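IclR family transcriptional regulator (Brucella abortus, PDB 5WHM) represses transcription as an IclR-type regulator, binding DNA through a helix-turn-helix domain joined to a C-terminal domain that in this family usually senses small-molecule effectors. Local coordinates at the interface of chains A and B. Coordinates in Å, arbitrary orientation; residue numbers count along the deposited sequence, not the author numbering. Chains: chain A/B, IclR family transcriptional regulator.

The interface of chains A and B. Residues chain A 94, 97, 227-228; chain B 73, 82-83, 85.
The two strands of the wing in the winged helix-turn-helix domain of chain B, 72-74 and 81-83, rest against the end of helix 86-95 of chain A, the loop that follows it, and the turn between strands 216-225 and 229-238. Two-fold symmetry repeats the contact with the chains exchanged. IclR regulators commonly dimerise through the DNA-binding part, and this patch probably ties the wing of one subunit to the linker region of the other.

A:Asn97 suits the centre because its amide both gives and accepts. Its ND2 donates to the backbone O of B:Leu83 (2.9 Å), a partner lying near the amide plane, and also meets a water held by the backbone N of B:Leu83. These links use the main chain and do not depend on the leucine side chain. The OD1 of A:Asn97 takes a weak hydrogen bond from NH2 of B:Arg73 (3.0 Å), with amide and guanidinium planes 70° apart. The length of arginine matters here: its nearly straight chain (chi2 180°, chi3 -178°) carries the guanidinium across to chain A. The same NH2 donates to OE1 of B:Gln82 from above the carbonyl plane, an in-chain bond that may help steady the guanidinium.

Beside the polar groups lies a small apolar contact. A:Met94, a selenomethionine, stands in for methionine, whose unbranched, flexible chain suits the place. It turns twice, about chi2 and chi3: its CG packs on CB of B:Leu83 (3.6 Å), the two side chains alongside but pointing opposite ways, while its terminal CE meets CD1 of B:Ile85 (3.6 Å). On the far side, a water bridges NE2 of B:Gln82 (2.9 Å) and the backbone O of A:Asn97 (2.7 Å).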
# COMPACT_ATOMS: atom_id res chain seq x y z
N MSE A 94 3.47 4.78 3.72
CA MSE A 94 4.89 4.47 3.46
C MSE A 94 5.40 5.13 2.16
O MSE A 94 6.41 5.84 2.18
CB MSE A 94 5.09 2.96 3.39
CG MSE A 94 6.58 2.57 3.44
SE MSE A 94 7.25 2.26 1.62
CE MSE A 94 8.88 3.38 1.84
N ASN A 97 6.49 8.82 2.11
CA ASN A 97 7.76 9.33 2.64
C ASN A 97 8.89 9.27 1.60
O ASN A 97 10.00 9.72 1.89
CB ASN A 97 8.16 8.61 3.98
CG ASN A 97 8.67 7.17 3.80
OD1 ASN A 97 9.29 6.83 2.80
ND2 ASN A 97 8.44 6.32 4.84
N GLN A 227 19.41 7.72 3.54
CA GLN A 227 18.10 7.58 4.17
C GLN A 227 17.35 6.36 3.65
O GLN A 227 16.91 5.51 4.43
CB GLN A 227 17.27 8.86 3.95
CG GLN A 227 15.84 8.81 4.51
CD GLN A 227 15.08 10.14 4.39
OE1 GLN A 227 14.98 10.71 3.30
NE2 GLN A 227 14.55 10.62 5.51
N TYR A 228 17.19 6.26 2.33
CA TYR A 228 16.35 5.22 1.74
C TYR A 228 17.02 3.85 1.68
O TYR A 228 16.31 2.85 1.51
CB TYR A 228 15.92 5.63 0.32
CG TYR A 228 15.24 7.00 0.24
CD1 TYR A 228 14.03 7.23 0.87
CD2 TYR A 228 15.83 8.04 -0.48
CE1 TYR A 228 13.41 8.48 0.80
CE2 TYR A 228 15.22 9.28 -0.56
CZ TYR A 228 14.01 9.49 0.07
OH TYR A 228 13.42 10.73 -0.02
N ARG B 73 12.28 1.99 9.53
CA ARG B 73 13.72 2.21 9.47
C ARG B 73 14.05 3.30 10.47
O ARG B 73 13.18 4.09 10.85
CB ARG B 73 14.20 2.57 8.06
CG ARG B 73 13.48 3.75 7.41
CD ARG B 73 14.07 4.00 6.01
NE ARG B 73 13.45 5.15 5.36
CZ ARG B 73 12.54 5.08 4.40
NH1 ARG B 73 12.14 3.90 3.92
NH2 ARG B 73 12.03 6.19 3.89
N GLN B 82 10.88 5.99 10.35
CA GLN B 82 9.97 6.15 9.22
C GLN B 82 9.50 4.77 8.81
O GLN B 82 10.19 3.77 9.05
CB GLN B 82 10.65 6.83 8.02
CG GLN B 82 11.13 8.19 8.26
CD GLN B 82 11.54 8.84 6.96
OE1 GLN B 82 12.43 8.36 6.27
NE2 GLN B 82 10.86 9.94 6.61
N LEU B 83 8.32 4.72 8.17
CA LEU B 83 7.85 3.46 7.59
C LEU B 83 8.87 2.98 6.55
O LEU B 83 9.45 3.77 5.81
CB LEU B 83 6.48 3.64 6.90
CG LEU B 83 5.32 3.99 7.86
CD1 LEU B 83 4.06 4.30 7.04
CD2 LEU B 83 5.07 2.83 8.84
N ILE B 85 10.08 -0.39 3.58
CA ILE B 85 9.62 -1.15 2.42
C ILE B 85 8.79 -2.35 2.84
O ILE B 85 7.89 -2.78 2.11
CB ILE B 85 10.82 -1.63 1.57
CG1 ILE B 85 11.77 -0.48 1.23
CG2 ILE B 85 10.30 -2.36 0.30
CD1 ILE B 85 11.05 0.75 0.63
O HOH W 1 6.94 7.26 7.38
O HOH W 2 11.24 11.01 3.90